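PDB 4YF1: Lmo0812 protein from Listeria monocytogenes serovar 1/2a, which is a putative HD-domain pyrophosphohydrolase that may remove the 3'-diphosphate from the alarmone ppGpp. Local coordinates for residues 143-147 with 182-186; 159-163 with 174-178. One frame throughout, in Å; residues are numbered along the deposited sequence. Where two conformers were deposited one is given.

Contact 1. Residues 143-147 with 182-186; sequences FKRGY and KWIFK
Phe185 reaches out from the C-terminal end of helix 172-184 and meets two rings with different atoms, CE1 and CZ toward Phe143 and CD1 toward Tyr147. Phe143 approaches it from the opposite direction, and the two rings come together at their outer atoms, with CE2 of Phe143 3.8 Å from CE1 of Phe185. Their planes lie within 21° of parallel, but the rings have slid so far apart, with centroids separated by 5.7 Å, that they scarcely overlap. Tyr147 instead runs past Phe185 in the reverse sense, its plane turned by 55° and its CE1 3.8 Å from Phe185 CD1. Ile184 sets CG2 over the centre of one Phe185 face, 3.6 Å above the plane, while the same methyl sits at the edge of the Phe143 ring.

A chi1 of -180° swings the Tyr147 ring away from its own N, and the hydroxyl extends toward Lys186, the last residue modelled: OH is 2.5 Å from a water that donates to Lys186 O at 3.1 Å. Val128 of helix 111-132 also touches both Phe143 and Ile184. The result is an aromatic cluster that packs the turn 143-146 and the first residue of helix 147-160 against the end of the C-terminal helix in this all-helical HD-domain protein.

Contact 2. Residues 159-163 with 174-178; sequences NNMEY and FDEYA
A Met-aromatic contact joins the end of helix 147-160 to helix 172-184, with Met161, present as selenomethionine, laid against the rings of Phe174 and Tyr177. Its side chain leaves the backbone with CG between N and the carbonyl carbon (chi1 66°) and then runs fully extended, so that CG, SE and CE pass along Phe174 in succession. CG lies 3.9 Å from Phe174 CD2; SE follows at 4.5 Å from the ring centroid, 35° off the normal and thus oblique to the face. The terminal methyl continues past the ring to the helix backbone, where CE is 3.3 Å from Phe174 O, and also meets the Ala178 methyl. That carbonyl already accepts the helical bond from Ala178 N. Tyr177 crosses the selenium at an angle, CD2 being 3.9 Å from SE, while its hydroxyl bonds to Asn154.

The contact packs the residues that follow helix 147-160 against helix 172-184 in this all-helical protein: Val118 of helix 111-132 touches both Met161 and Phe174, and Lys114 of that helix bonds to Met161 O. Beside this apolar contact the carboxylates of Glu162 and Asp175 come close, OE2 and OD1 4.4 Å apart. In the conformer of Asp175 given, a water donates to both, at 2.5 Å from Glu162 OE2 and 2.6 Å from Asp175 OD1, which probably eases the repulsion of the like charges.

Contacts 1 and 2 lie with their centres about 17 Å apart and do not touch, yet both tie helix 172-184 to the chain around helix 147-160. Contact 1 joins the start of helix 147-160 to the end of helix 172-184, and contact 2 joins the opposite ends, as expected of two helices running antiparallel. In sequence, contact 2 is nested inside the loop that contact 1 closes. Helix 111-132 borders both, through Val128 at contact 1 and Val118 at contact 2. The same helix carries Asp120, which converges with His35, His59 and Asp60 in a possible HD-type metal site. No metal is bound to these four; the sodium ion sits instead at Val62, Thr65 and Met67.

Contact 1. Residues 143-147 with 182-186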
loop_
_atom_site.group_PDB
_atom_site.type_symbol
_atom_site.label_atom_id
_atom_site.label_comp_id
_atom_site.label_asym_id
_atom_site.label_seq_id
_atom_site.Cartn_x
_atom_site.Cartn_y
_atom_site.Cartn_z
ATOM N N PHE A 143 -9.209 26.595 8.974
ATOM C CA PHE A 143 -7.965 26.281 8.220
ATOM C C PHE A 143 -6.735 27.094 8.607
ATOM O O PHE A 143 -6.759 28.338 8.562
ATOM C CB PHE A 143 -8.211 26.478 6.735
ATOM C CG PHE A 143 -9.250 25.555 6.168
ATOM C CD1 PHE A 143 -8.919 24.240 5.856
ATOM C CD2 PHE A 143 -10.532 26.005 5.892
ATOM C CE1 PHE A 143 -9.864 23.387 5.308
ATOM C CE2 PHE A 143 -11.487 25.152 5.355
ATOM C CZ PHE A 143 -11.146 23.839 5.055
ATOM N N LYS A 144 -5.640 26.403 8.916
ATOM C CA LYS A 144 -4.399 27.095 9.250
ATOM C C LYS A 144 -3.900 27.966 8.092
ATOM O O LYS A 144 -3.313 29.030 8.336
ATOM C CB LYS A 144 -3.293 26.126 9.724
ATOM C CG LYS A 144 -2.008 26.812 10.205
ATOM C CD LYS A 144 -2.277 27.809 11.345
ATOM C CE LYS A 144 -1.041 28.568 11.795
ATOM N NZ LYS A 144 0.046 27.671 12.275
ATOM N N ARG A 145 -4.116 27.529 6.840
ATOM C CA ARG A 145 -3.701 28.339 5.693
ATOM C C ARG A 145 -4.782 29.383 5.333
ATOM O O ARG A 145 -4.649 30.113 4.352
ATOM C CB ARG A 145 -3.452 27.433 4.466
ATOM C CG ARG A 145 -2.217 27.820 3.688
ATOM C CD ARG A 145 -0.964 27.663 4.537
ATOM N NE ARG A 145 -0.981 26.381 5.261
ATOM C CZ ARG A 145 -0.456 26.162 6.470
ATOM N NH1 ARG A 145 0.086 27.165 7.199
ATOM N NH2 ARG A 145 -0.562 24.941 7.006
ATOM N N GLY A 146 -5.873 29.416 6.097
ATOM C CA GLY A 146 -6.944 30.363 5.849
ATOM C C GLY A 146 -7.975 29.868 4.858
ATOM O O GLY A 146 -7.672 29.085 3.939
ATOM N N TYR A 147 -9.194 30.365 5.035
ATOM C CA TYR A 147 -10.319 29.987 4.184
ATOM C C TYR A 147 -10.164 30.296 2.684
ATOM O O TYR A 147 -10.446 29.430 1.821
ATOM C CB TYR A 147 -11.576 30.693 4.702
ATOM C CG TYR A 147 -12.837 30.388 3.918
ATOM C CD1 TYR A 147 -13.629 29.300 4.249
ATOM C CD2 TYR A 147 -13.240 31.202 2.860
ATOM C CE1 TYR A 147 -14.797 29.015 3.550
ATOM C CE2 TYR A 147 -14.406 30.932 2.148
ATOM C CZ TYR A 147 -15.187 29.838 2.508
ATOM O OH TYR A 147 -16.352 29.554 1.823
ATOM N N LYS A 182 -18.474 22.013 -2.700
ATOM C CA LYS A 182 -19.655 22.887 -2.708
ATOM C C LYS A 182 -20.229 23.075 -1.298
ATOM O O LYS A 182 -20.640 24.190 -0.926
ATOM C CB LYS A 182 -20.721 22.324 -3.650
ATOM C CG LYS A 182 -21.928 23.228 -3.868
ATOM C CD LYS A 182 -22.823 22.687 -4.972
ATOM C CE LYS A 182 -24.004 23.604 -5.245
ATOM N NZ LYS A 182 -24.910 23.035 -6.285
ATOM N N TRP A 183 -20.225 22.002 -0.508
ATOM C CA TRP A 183 -20.742 22.047 0.873
ATOM C C TRP A 183 -19.838 22.866 1.799
ATOM O O TRP A 183 -20.313 23.723 2.544
ATOM C CB TRP A 183 -20.884 20.639 1.471
ATOM C CG TRP A 183 -21.688 20.621 2.784
ATOM C CD1 TRP A 183 -23.040 20.464 2.909
ATOM C CD2 TRP A 183 -21.177 20.758 4.124
ATOM N NE1 TRP A 183 -23.404 20.503 4.234
ATOM C CE2 TRP A 183 -22.284 20.680 5.002
ATOM C CE3 TRP A 183 -19.898 20.954 4.664
ATOM C CZ2 TRP A 183 -22.150 20.797 6.404
ATOM C CZ3 TRP A 183 -19.759 21.054 6.066
ATOM C CH2 TRP A 183 -20.884 20.979 6.914
ATOM N N ILE A 184 -18.547 22.579 1.778
ATOM C CA ILE A 184 -17.609 23.273 2.633
ATOM C C ILE A 184 -17.379 24.749 2.236
ATOM O O ILE A 184 -17.353 25.604 3.109
ATOM C CB ILE A 184 -16.272 22.519 2.719
ATOM C CG1 ILE A 184 -16.491 21.162 3.393
ATOM C CG2 ILE A 184 -15.203 23.329 3.462
ATOM C CD1 ILE A 184 -15.306 20.234 3.314
ATOM N N PHE A 185 -17.257 25.040 0.942
ATOM C CA PHE A 185 -16.894 26.389 0.460
ATOM C C PHE A 185 -17.988 27.173 -0.290
ATOM O O PHE A 185 -17.679 27.969 -1.181
ATOM C CB PHE A 185 -15.633 26.281 -0.443
ATOM C CG PHE A 185 -14.452 25.630 0.233
ATOM C CD1 PHE A 185 -13.697 26.322 1.168
ATOM C CD2 PHE A 185 -14.070 24.335 -0.084
ATOM C CE1 PHE A 185 -12.592 25.740 1.772
ATOM C CE2 PHE A 185 -12.976 23.745 0.526
ATOM C CZ PHE A 185 -12.235 24.449 1.463
ATOM N N LYS A 186 -19.251 26.942 0.048
ATOM C CA LYS A 186 -20.365 27.670 -0.599
ATOM C C LYS A 186 -20.317 29.181 -0.355
ATOM O O LYS A 186 -20.149 29.623 0.778
ATOM C CB LYS A 186 -21.731 27.116 -0.148
ATOM C CG LYS A 186 -21.864 26.838 1.350
ATOM C CD LYS A 186 -23.197 26.183 1.685
ATOM C CE LYS A 186 -23.181 25.585 3.087
ATOM N NZ LYS A 186 -22.813 26.589 4.127
HETATM O O HOH W 1 -17.519 31.245 0.324
#

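Contact 2. Residues 159-163 with 174-178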
loop_
_atom_site.group_PDB
_atom_site.type_symbol
_atom_site.label_atom_id
_atom_site.label_comp_id
_atom_site.label_asym_id
_atom_site.label_seq_id
_atom_site.Cartn_x
_atom_site.Cartn_y
_atom_site.Cartn_z
ATOM N N ASN A 159 -12.675 22.269 -10.396
ATOM C CA ASN A 159 -12.917 22.835 -11.731
ATOM C C ASN A 159 -11.971 22.381 -12.830
ATOM O O ASN A 159 -12.192 22.719 -13.976
ATOM C CB ASN A 159 -12.934 24.363 -11.648
ATOM C CG ASN A 159 -14.124 24.858 -10.862
ATOM O OD1 ASN A 159 -15.151 24.185 -10.835
ATOM N ND2 ASN A 159 -13.991 25.987 -10.188
ATOM N N ASN A 160 -10.937 21.632 -12.481
ATOM C CA ASN A 160 -9.971 21.171 -13.487
ATOM C C ASN A 160 -9.886 19.651 -13.626
ATOM O O ASN A 160 -9.450 19.155 -14.683
ATOM C CB ASN A 160 -8.599 21.776 -13.179
ATOM C CG ASN A 160 -8.517 23.239 -13.574
ATOM O OD1 ASN A 160 -8.329 23.559 -14.739
ATOM N ND2 ASN A 160 -8.681 24.137 -12.604
HETATM N N MSE A 161 -10.390 18.920 -12.631
HETATM C CA MSE A 161 -10.264 17.438 -12.634
HETATM C C MSE A 161 -10.905 16.749 -13.828
HETATM O O MSE A 161 -10.416 15.692 -14.251
HETATM C CB MSE A 161 -10.748 16.838 -11.325
HETATM C CG MSE A 161 -12.253 17.051 -11.150
HETATM SE SE MSE A 161 -12.856 16.434 -9.398
HETATM C CE MSE A 161 -14.730 16.861 -9.697
ATOM N N GLU A 162 -11.973 17.321 -14.392
ATOM C CA GLU A 162 -12.633 16.693 -15.586
ATOM C C GLU A 162 -12.064 17.081 -16.954
ATOM O O GLU A 162 -12.402 16.446 -17.976
ATOM C CB GLU A 162 -14.137 16.981 -15.579
ATOM C CG GLU A 162 -14.833 16.402 -14.356
ATOM C CD GLU A 162 -16.348 16.483 -14.432
ATOM O OE1 GLU A 162 -16.893 17.109 -15.376
ATOM O OE2 GLU A 162 -16.994 15.887 -13.552
ATOM N N TYR A 163 -11.149 18.030 -16.978
ATOM C CA TYR A 163 -10.594 18.537 -18.222
ATOM C C TYR A 163 -9.962 17.425 -19.069
ATOM O O TYR A 163 -9.097 16.691 -18.603
ATOM C CB TYR A 163 -9.552 19.621 -17.971
ATOM C CG TYR A 163 -9.118 20.317 -19.257
ATOM C CD1 TYR A 163 -9.939 21.283 -19.850
ATOM C CD2 TYR A 163 -7.912 20.005 -19.883
ATOM C CE1 TYR A 163 -9.576 21.912 -21.045
ATOM C CE2 TYR A 163 -7.531 20.635 -21.070
ATOM C CZ TYR A 163 -8.370 21.586 -21.642
ATOM O OH TYR A 163 -8.028 22.206 -22.813
ATOM N N PHE A 174 -15.417 11.314 -8.237
ATOM C CA PHE A 174 -15.137 12.737 -8.605
ATOM C C PHE A 174 -16.338 13.608 -8.186
ATOM O O PHE A 174 -16.153 14.715 -7.681
ATOM C CB PHE A 174 -14.872 12.888 -10.110
ATOM C CG PHE A 174 -13.455 12.599 -10.536
ATOM C CD1 PHE A 174 -12.676 11.655 -9.904
ATOM C CD2 PHE A 174 -12.928 13.241 -11.662
ATOM C CE1 PHE A 174 -11.395 11.398 -10.334
ATOM C CE2 PHE A 174 -11.629 13.004 -12.079
ATOM C CZ PHE A 174 -10.868 12.084 -11.420
ATOM N N ASP A 175 -17.549 13.070 -8.378
ATOM C CA ASP A 175 -18.804 13.736 -8.002
ATOM C C ASP A 175 -18.902 13.920 -6.476
ATOM O O ASP A 175 -19.405 14.943 -6.010
ATOM C CB ASP A 175 -20.026 12.942 -8.520
ATOM C CG ASP A 175 -20.071 12.841 -10.053
ATOM O OD1 ASP A 175 -19.607 13.786 -10.724
ATOM O OD2 ASP A 175 -20.576 11.819 -10.586
ATOM N N GLU A 176 -18.405 12.946 -5.711
ATOM C CA GLU A 176 -18.409 13.027 -4.236
ATOM C C GLU A 176 -17.499 14.178 -3.806
ATOM O O GLU A 176 -17.828 14.937 -2.899
ATOM C CB GLU A 176 -17.892 11.783 -3.518
ATOM C CG GLU A 176 -18.703 10.539 -3.698
ATOM C CD GLU A 176 -18.027 9.331 -3.076
ATOM O OE1 GLU A 176 -17.665 9.406 -1.869
ATOM O OE2 GLU A 176 -17.895 8.313 -3.804
ATOM N N TYR A 177 -16.341 14.272 -4.437
ATOM C CA TYR A 177 -15.440 15.394 -4.122
ATOM C C TYR A 177 -16.086 16.731 -4.481
ATOM O O TYR A 177 -16.004 17.682 -3.674
ATOM C CB TYR A 177 -14.104 15.254 -4.811
ATOM C CG TYR A 177 -13.173 16.410 -4.575
ATOM C CD1 TYR A 177 -12.579 16.593 -3.345
ATOM C CD2 TYR A 177 -12.884 17.313 -5.581
ATOM C CE1 TYR A 177 -11.705 17.642 -3.129
ATOM C CE2 TYR A 177 -12.004 18.377 -5.375
ATOM C CZ TYR A 177 -11.427 18.524 -4.143
ATOM O OH TYR A 177 -10.558 19.546 -3.918
ATOM N N ALA A 178 -16.695 16.828 -5.660
ATOM C CA ALA A 178 -17.379 18.074 -6.064
ATOM C C ALA A 178 -18.437 18.513 -5.029
ATOM O O ALA A 178 -18.477 19.701 -4.666
ATOM C CB ALA A 178 -18.002 17.947 -7.431
HETATM O O HOH W 2 -17.283 14.892 -11.224
#